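Local coordinates for putative gdp-fucose protein o-fucosyltransferase 1 (Caenorhabditis elegans, PDB 3ZY2), which belongs to the GDP-fucose protein O-fucosyltransferase family of the GT-B clan and holds guanosine-5'-diphosphate in a pocket of its chain, at residues A[77-81]-A[82-86]; A[88-91]-A[92-95]; A[124-127]-A[128-131]. All coordinates share one frame; numbering follows the deposited sequence.

Interaction 1: A[77-81]-A[82-86]; sequences MQEFT and KKIMP
Phe80 meets Ile84 and Met85 on the inner side of helix 77-88, where all three residues are buried and packed together. Ile84 brings its CG2 branch obliquely to the ring, 3.9 Å from Phe80 CD1, the two side chains crossing at about a right angle. On the same side of the ring plane, but at another rim atom, Met85 SD lies 3.9 Å from Phe80 CE2, a Met-aromatic contact in which the sulfur sits 44° off the ring normal. A chi1 of -179° swings the Phe80 ring opposite its own backbone N, bringing CD1 and CE2 within touch of these two partners. Val42 and Trp89 also touch this ring.

The backbone here departs from a regular alpha-helix: the turn at 82-84 widens to a pi-type turn. Phe80 O takes Met85 N at 2.7 Å in a nearly straight bond, while Ile84 N reaches the same oxygen at 3.1 Å from above the carbonyl plane. At the start of the wide turn the i to i+4 spacing still holds, Lys82 N to Gln78 O at 2.9 Å; at its far end the helix kinks at Pro86.

The outer side is exposed. Gln78 and Lys82 run alongside each other, pointing the same way, with Gln78 CG 3.6 Å from Lys82 CD. Looser still are the opposite charges of Glu79 and Lys83: Glu79 OE2 and Lys83 NZ stay 6.9 Å apart, too far for a salt bridge.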
loop_
_atom_site.group_PDB
_atom_site.type_symbol
_atom_site.label_atom_id
_atom_site.label_comp_id
_atom_site.label_asym_id
_atom_site.label_seq_id
_atom_site.Cartn_x
_atom_site.Cartn_y
_atom_site.Cartn_z
ATOM N N MET A 77 -12.883 18.318 -13.336
ATOM C CA MET A 77 -13.776 17.485 -12.534
ATOM C C MET A 77 -15.245 17.804 -12.854
ATOM O O MET A 77 -16.072 16.887 -12.921
ATOM C CB MET A 77 -13.485 17.659 -11.033
ATOM C CG MET A 77 -14.294 16.705 -10.144
ATOM S SD MET A 77 -13.852 14.986 -10.355
ATOM C CE MET A 77 -12.251 14.997 -9.561
ATOM N N GLN A 78 -15.560 19.084 -13.060
ATOM C CA GLN A 78 -16.925 19.501 -13.390
ATOM C C GLN A 78 -17.392 18.883 -14.715
ATOM O O GLN A 78 -18.506 18.334 -14.783
ATOM C CB GLN A 78 -17.070 21.037 -13.390
ATOM C CG GLN A 78 -18.392 21.548 -13.965
ATOM C CD GLN A 78 -18.656 23.033 -13.739
ATOM O OE1 GLN A 78 -17.746 23.825 -13.475
ATOM N NE2 GLN A 78 -19.927 23.418 -13.854
ATOM N N GLU A 79 -16.551 18.956 -15.751
ATOM C CA GLU A 79 -16.898 18.336 -17.036
ATOM C C GLU A 79 -17.032 16.820 -16.891
ATOM O O GLU A 79 -17.976 16.215 -17.406
ATOM C CB GLU A 79 -15.915 18.694 -18.165
ATOM C CG GLU A 79 -16.259 17.980 -19.488
ATOM C CD GLU A 79 -15.476 18.438 -20.724
ATOM O OE1 GLU A 79 -14.670 19.388 -20.648
ATOM O OE2 GLU A 79 -15.701 17.835 -21.804
ATOM N N PHE A 80 -16.102 16.190 -16.187
ATOM C CA PHE A 80 -16.142 14.743 -16.016
ATOM C C PHE A 80 -17.442 14.316 -15.320
ATOM O O PHE A 80 -18.148 13.401 -15.764
ATOM C CB PHE A 80 -14.906 14.274 -15.222
ATOM C CG PHE A 80 -14.853 12.796 -15.025
ATOM C CD1 PHE A 80 -14.660 11.937 -16.113
ATOM C CD2 PHE A 80 -14.996 12.247 -13.749
ATOM C CE1 PHE A 80 -14.629 10.575 -15.930
ATOM C CE2 PHE A 80 -14.958 10.880 -13.551
ATOM C CZ PHE A 80 -14.774 10.031 -14.645
ATOM N N THR A 81 -17.753 15.030 -14.248
ATOM C CA THR A 81 -18.828 14.736 -13.307
ATOM C C THR A 81 -20.221 15.002 -13.915
ATOM O O THR A 81 -21.180 14.216 -13.736
ATOM C CB THR A 81 -18.487 15.549 -12.005
ATOM O OG1 THR A 81 -17.900 14.681 -11.014
ATOM C CG2 THR A 81 -19.622 16.341 -11.456
ATOM N N LYS A 82 -20.316 16.069 -14.691
ATOM C CA LYS A 82 -21.599 16.468 -15.250
ATOM C C LYS A 82 -21.856 15.898 -16.650
ATOM O O LYS A 82 -23.005 15.537 -16.977
ATOM C CB LYS A 82 -21.745 17.992 -15.186
ATOM C CG LYS A 82 -21.882 18.505 -13.737
ATOM C CD LYS A 82 -21.602 20.008 -13.568
ATOM C CE LYS A 82 -22.714 20.878 -14.154
ATOM N NZ LYS A 82 -24.065 20.531 -13.599
ATOM N N LYS A 83 -20.799 15.771 -17.453
ATOM C CA LYS A 83 -20.942 15.457 -18.878
ATOM C C LYS A 83 -20.469 14.078 -19.311
ATOM O O LYS A 83 -20.987 13.533 -20.300
ATOM C CB LYS A 83 -20.247 16.514 -19.738
ATOM C CG LYS A 83 -20.982 17.839 -19.804
ATOM C CD LYS A 83 -20.472 18.690 -20.944
ATOM C CE LYS A 83 -21.610 19.454 -21.604
ATOM N NZ LYS A 83 -22.542 18.542 -22.345
ATOM N N ILE A 84 -19.512 13.502 -18.583
ATOM C CA ILE A 84 -18.831 12.279 -19.022
ATOM C C ILE A 84 -19.255 11.045 -18.205
ATOM O O ILE A 84 -19.738 10.062 -18.771
ATOM C CB ILE A 84 -17.271 12.467 -19.069
ATOM C CG1 ILE A 84 -16.903 13.598 -20.054
ATOM C CG2 ILE A 84 -16.570 11.173 -19.452
ATOM C CD1 ILE A 84 -15.457 14.116 -19.954
ATOM N N MET A 85 -19.095 11.126 -16.885
ATOM C CA MET A 85 -19.471 10.077 -15.926
ATOM C C MET A 85 -20.834 9.383 -16.122
ATOM O O MET A 85 -20.893 8.168 -16.066
ATOM C CB MET A 85 -19.419 10.658 -14.506
ATOM C CG MET A 85 -19.034 9.727 -13.447
ATOM S SD MET A 85 -18.569 10.775 -12.066
ATOM C CE MET A 85 -20.027 10.776 -11.039
ATOM N N PRO A 86 -21.925 10.161 -16.303
ATOM C CA PRO A 86 -23.255 9.524 -16.281
ATOM C C PRO A 86 -23.422 8.397 -17.299
ATOM O O PRO A 86 -23.987 7.366 -16.951
ATOM C CB PRO A 86 -24.207 10.691 -16.563
ATOM C CG PRO A 86 -23.494 11.878 -16.013
ATOM C CD PRO A 86 -22.032 11.632 -16.333
#

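Interaction 2: A[88-91]-A[92-95]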
loop_
_atom_site.group_PDB
_atom_site.type_symbol
_atom_site.label_atom_id
_atom_site.label_comp_id
_atom_site.label_asym_id
_atom_site.label_seq_id
_atom_site.Cartn_x
_atom_site.Cartn_y
_atom_site.Cartn_z
ATOM N N VAL A 88 -20.549 7.302 -19.487
ATOM C CA VAL A 88 -19.289 6.569 -19.646
ATOM C C VAL A 88 -18.970 5.673 -18.439
ATOM O O VAL A 88 -18.322 4.656 -18.588
ATOM C CB VAL A 88 -18.108 7.547 -19.937
ATOM C CG1 VAL A 88 -16.748 6.822 -19.891
ATOM C CG2 VAL A 88 -18.306 8.232 -21.275
ATOM N N TRP A 89 -19.427 6.056 -17.247
ATOM C CA TRP A 89 -19.002 5.388 -16.022
ATOM C C TRP A 89 -20.085 5.368 -14.937
ATOM O O TRP A 89 -19.941 5.972 -13.867
ATOM C CB TRP A 89 -17.751 6.092 -15.514
ATOM C CG TRP A 89 -16.980 5.390 -14.446
ATOM C CD1 TRP A 89 -16.522 4.101 -14.459
ATOM C CD2 TRP A 89 -16.491 5.983 -13.230
ATOM N NE1 TRP A 89 -15.799 3.850 -13.310
ATOM C CE2 TRP A 89 -15.772 4.985 -12.540
ATOM C CE3 TRP A 89 -16.614 7.255 -12.651
ATOM C CZ2 TRP A 89 -15.168 5.221 -11.294
ATOM C CZ3 TRP A 89 -16.009 7.494 -11.400
ATOM C CH2 TRP A 89 -15.306 6.473 -10.738
ATOM N N PRO A 90 -21.192 4.681 -15.216
ATOM C CA PRO A 90 -22.336 4.683 -14.299
ATOM C C PRO A 90 -22.015 3.917 -13.008
ATOM O O PRO A 90 -21.046 3.144 -12.991
ATOM C CB PRO A 90 -23.422 3.971 -15.111
ATOM C CG PRO A 90 -22.666 3.111 -16.072
ATOM C CD PRO A 90 -21.441 3.875 -16.427
ATOM N N PRO A 91 -22.795 4.149 -11.926
ATOM C CA PRO A 91 -22.486 3.508 -10.641
ATOM C C PRO A 91 -22.050 2.037 -10.712
ATOM O O PRO A 91 -21.092 1.658 -10.027
ATOM C CB PRO A 91 -23.787 3.670 -9.860
ATOM C CG PRO A 91 -24.348 4.996 -10.360
ATOM C CD PRO A 91 -23.792 5.228 -11.755
ATOM N N GLU A 92 -22.718 1.236 -11.547
ATOM C CA GLU A 92 -22.428 -0.210 -11.637
ATOM C C GLU A 92 -21.004 -0.581 -12.069
ATOM O O GLU A 92 -20.538 -1.672 -11.752
ATOM C CB GLU A 92 -23.490 -0.933 -12.506
ATOM C CG GLU A 92 -23.116 -2.328 -13.060
ATOM C CD GLU A 92 -22.393 -2.281 -14.417
ATOM O OE1 GLU A 92 -22.709 -1.401 -15.249
ATOM O OE2 GLU A 92 -21.510 -3.144 -14.646
ATOM N N LYS A 93 -20.306 0.302 -12.781
ATOM C CA LYS A 93 -18.969 -0.073 -13.238
ATOM C C LYS A 93 -17.880 0.736 -12.555
ATOM O O LYS A 93 -16.742 0.804 -13.036
ATOM C CB LYS A 93 -18.838 -0.049 -14.769
ATOM C CG LYS A 93 -18.860 1.317 -15.428
ATOM C CD LYS A 93 -18.816 1.214 -16.969
ATOM C CE LYS A 93 -20.013 0.435 -17.537
ATOM N NZ LYS A 93 -20.348 0.776 -18.960
ATOM N N ARG A 94 -18.244 1.331 -11.424
ATOM C CA ARG A 94 -17.295 2.126 -10.640
ATOM C C ARG A 94 -16.454 1.216 -9.750
ATOM O O ARG A 94 -16.818 0.911 -8.606
ATOM C CB ARG A 94 -18.015 3.224 -9.860
ATOM C CG ARG A 94 -18.719 4.192 -10.823
ATOM C CD ARG A 94 -19.385 5.368 -10.171
ATOM N NE ARG A 94 -20.069 6.142 -11.210
ATOM C CZ ARG A 94 -20.877 7.174 -10.986
ATOM N NH1 ARG A 94 -21.134 7.580 -9.747
ATOM N NH2 ARG A 94 -21.437 7.799 -12.014
ATOM N N LYS A 95 -15.325 0.788 -10.315
ATOM C CA LYS A 95 -14.348 -0.042 -9.613
ATOM C C LYS A 95 -13.196 0.792 -9.051
ATOM O O LYS A 95 -12.746 1.769 -9.675
ATOM C CB LYS A 95 -13.834 -1.147 -10.547
ATOM C CG LYS A 95 -14.919 -2.155 -11.016
ATOM C CD LYS A 95 -14.295 -3.508 -11.302
ATOM C CE LYS A 95 -15.313 -4.644 -11.362
ATOM N NZ LYS A 95 -16.174 -4.558 -12.577
HETATM O O HOH W 1 -13.536 2.250 -12.306
#
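This is a local turn contact in the loop that leads from helix 77-88 to strand 95-98 of the six-stranded parallel sheet: Arg94 folds back over Trp89, where the chain leaves the helix. Arg94 is itself the centre of an inverse gamma turn. Just ahead of it the backbone is closed by Lys93 N to Pro90 O, 2.9 Å, and by Arg94 N to Pro91 O.

The indole offers one face to the aliphatic part of the arginine. Arg94 CG stands over the six-membered ring, 18° off its normal and 3.5 Å from Trp89 CE2, a clear CH-pi contact. From there the chain stays extended to NE, which carries the guanidinium past the ring to the backbone of the same tryptophan. The planes of ring and guanidinium are 31° apart, and Pro91 CD lies over one face of the guanidinium, toward its rim, 3.5 Å from Arg94 NH2. Val131, Val168 and Ala170 also touch the indole.

At the pyrrole end, Trp89 NE1 donates to a water that in turn donates to Lys95 O; its bond to Lys93 O is weak. Lys95 NZ makes a salt bridge with Asp232 of the second subunit.

Trp89 O is gripped side-on by both Arg94 NE, at 2.7 Å, and Arg94 NH2, at 3.0 Å, and it lies 2° out of the guanidinium plane.

Interaction 3: A[124-127]-A[128-131]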
loop_
_atom_site.group_PDB
_atom_site.type_symbol
_atom_site.label_atom_id
_atom_site.label_comp_id
_atom_site.label_asym_id
_atom_site.label_seq_id
_atom_site.Cartn_x
_atom_site.Cartn_y
_atom_site.Cartn_z
ATOM N N PRO A 124 -14.577 11.844 2.323
ATOM C CA PRO A 124 -15.075 13.144 1.845
ATOM C C PRO A 124 -14.749 13.460 0.377
ATOM O O PRO A 124 -15.583 14.063 -0.307
ATOM C CB PRO A 124 -14.416 14.152 2.798
ATOM C CG PRO A 124 -14.215 13.359 4.063
ATOM C CD PRO A 124 -13.835 11.993 3.591
ATOM N N TYR A 125 -13.577 13.044 -0.111
ATOM C CA TYR A 125 -13.208 13.273 -1.512
ATOM C C TYR A 125 -14.177 12.628 -2.492
ATOM O O TYR A 125 -14.730 13.299 -3.381
ATOM C CB TYR A 125 -11.797 12.784 -1.791
ATOM C CG TYR A 125 -11.303 13.183 -3.150
ATOM C CD1 TYR A 125 -10.620 14.385 -3.317
ATOM C CD2 TYR A 125 -11.488 12.355 -4.261
ATOM C CE1 TYR A 125 -10.157 14.776 -4.548
ATOM C CE2 TYR A 125 -11.000 12.727 -5.512
ATOM C CZ TYR A 125 -10.349 13.947 -5.647
ATOM O OH TYR A 125 -9.844 14.323 -6.865
ATOM N N TRP A 126 -14.405 11.332 -2.329
ATOM C CA TRP A 126 -15.308 10.634 -3.241
ATOM C C TRP A 126 -16.767 11.010 -2.978
ATOM O O TRP A 126 -17.544 11.090 -3.929
ATOM C CB TRP A 126 -15.057 9.127 -3.202
ATOM C CG TRP A 126 -13.662 8.763 -3.679
ATOM C CD1 TRP A 126 -12.613 8.348 -2.896
ATOM C CD2 TRP A 126 -13.151 8.814 -5.031
ATOM N NE1 TRP A 126 -11.501 8.112 -3.673
ATOM C CE2 TRP A 126 -11.796 8.395 -4.984
ATOM C CE3 TRP A 126 -13.703 9.168 -6.272
ATOM C CZ2 TRP A 126 -10.987 8.313 -6.126
ATOM C CZ3 TRP A 126 -12.891 9.073 -7.419
ATOM C CH2 TRP A 126 -11.543 8.664 -7.329
ATOM N N ASP A 127 -17.118 11.283 -1.714
ATOM C CA ASP A 127 -18.461 11.779 -1.357
ATOM C C ASP A 127 -18.782 13.057 -2.122
ATOM O O ASP A 127 -19.905 13.229 -2.616
ATOM C CB ASP A 127 -18.573 12.079 0.146
ATOM C CG ASP A 127 -18.922 10.860 0.979
ATOM O OD1 ASP A 127 -19.226 9.786 0.415
ATOM O OD2 ASP A 127 -18.917 11.011 2.230
ATOM N N GLN A 128 -17.790 13.944 -2.217
ATOM C CA GLN A 128 -17.953 15.255 -2.866
ATOM C C GLN A 128 -18.451 15.134 -4.300
ATOM O O GLN A 128 -19.211 15.985 -4.775
ATOM C CB GLN A 128 -16.652 16.065 -2.811
ATOM C CG GLN A 128 -16.495 17.191 -3.880
ATOM C CD GLN A 128 -17.550 18.291 -3.800
ATOM O OE1 GLN A 128 -18.183 18.508 -2.761
ATOM N NE2 GLN A 128 -17.747 18.995 -4.915
ATOM N N ILE A 129 -18.024 14.078 -4.979
ATOM C CA ILE A 129 -18.447 13.836 -6.348
ATOM C C ILE A 129 -19.440 12.679 -6.443
ATOM O O ILE A 129 -19.667 12.133 -7.524
ATOM C CB ILE A 129 -17.232 13.691 -7.322
ATOM C CG1 ILE A 129 -16.310 12.528 -6.925
ATOM C CG2 ILE A 129 -16.485 15.021 -7.433
ATOM C CD1 ILE A 129 -15.320 12.116 -8.034
ATOM N N ASP A 130 -20.035 12.318 -5.301
ATOM C CA ASP A 130 -21.116 11.325 -5.253
ATOM C C ASP A 130 -20.720 9.979 -5.862
ATOM O O ASP A 130 -21.531 9.324 -6.535
ATOM C CB ASP A 130 -22.394 11.887 -5.922
ATOM C CG ASP A 130 -22.940 13.121 -5.208
ATOM O OD1 ASP A 130 -23.067 13.091 -3.958
ATOM O OD2 ASP A 130 -23.255 14.122 -5.897
ATOM N N VAL A 131 -19.475 9.564 -5.597
ATOM C CA VAL A 131 -18.929 8.296 -6.104
ATOM C C VAL A 131 -18.829 7.274 -4.975
ATOM O O VAL A 131 -18.299 7.579 -3.906
ATOM C CB VAL A 131 -17.536 8.491 -6.807
ATOM C CG1 VAL A 131 -16.807 7.151 -7.026
ATOM C CG2 VAL A 131 -17.705 9.231 -8.136
#
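Trp126 and Val131 meet through both backbone and side chain where helix 122-128 ends. The hydrogen bonds come first. Val131 N reaches back to Trp126 O, 3.0 Å away and nearly straight at 172°, and Asp130 N bonds to Asp127 O at 2.8 Å. Together they make a Schellman motif, with Asp130, at positive phi (57°), as its C-prime residue. Both donors stand above the carbonyl planes they bond to. Just before, Gln128 N still makes the ordinary helical bond, 2.9 Å to Pro124 O.

The apolar contacts gather on the benzo part of the indole. Val131 CG1 and Ile129 CD1 both come to Trp126 CE3, each at 3.8 Å, and both side chains lie alongside the tryptophan, pointing the same way. Ile129 has its CG1 between the backbone N and the carbonyl carbon (chi1 60°), which tucks that branch against the helix end, 3.5 Å from Trp126 O. Ile129 and Val131 reach on to helix 77-88, at Thr81 and Met85.

The polar side-chain ends turn elsewhere: Trp126 NE1 bonds to Ser172, and Asp127 OD1 forms a salt bridge with Lys117.

Chemically, the reversal leaves the last helical carbonyls supplied with donors from their own turn, Trp126 O by Val131 N and Asp127 O by Asp130 N. Asp127 OD1 and Asp130 OD1 are 6.7 Å apart, and any repulsion between them is probably eased by Lys117.

Overall arrangement
Along the chain the three contacts come in series: interaction 1 in helix 77-88, interaction 2 in the loop running from it to strand 95-98, and interaction 3 at the end of helix 122-128, ahead of strand 135-138. Their centres lie 12 to 14 Å apart, on one side of the chain's centre. Each touches the other two: Phe80 packs on Trp89, Met77 and Thr81 on Ile129, and Trp89 on Val131. Both connections lead into neighbouring strands at one side of the six-stranded parallel sheet, so helix 77-88, the loop after it and the end of helix 122-128 pack against one another beside that sheet, while Lys95 reaches the second subunit.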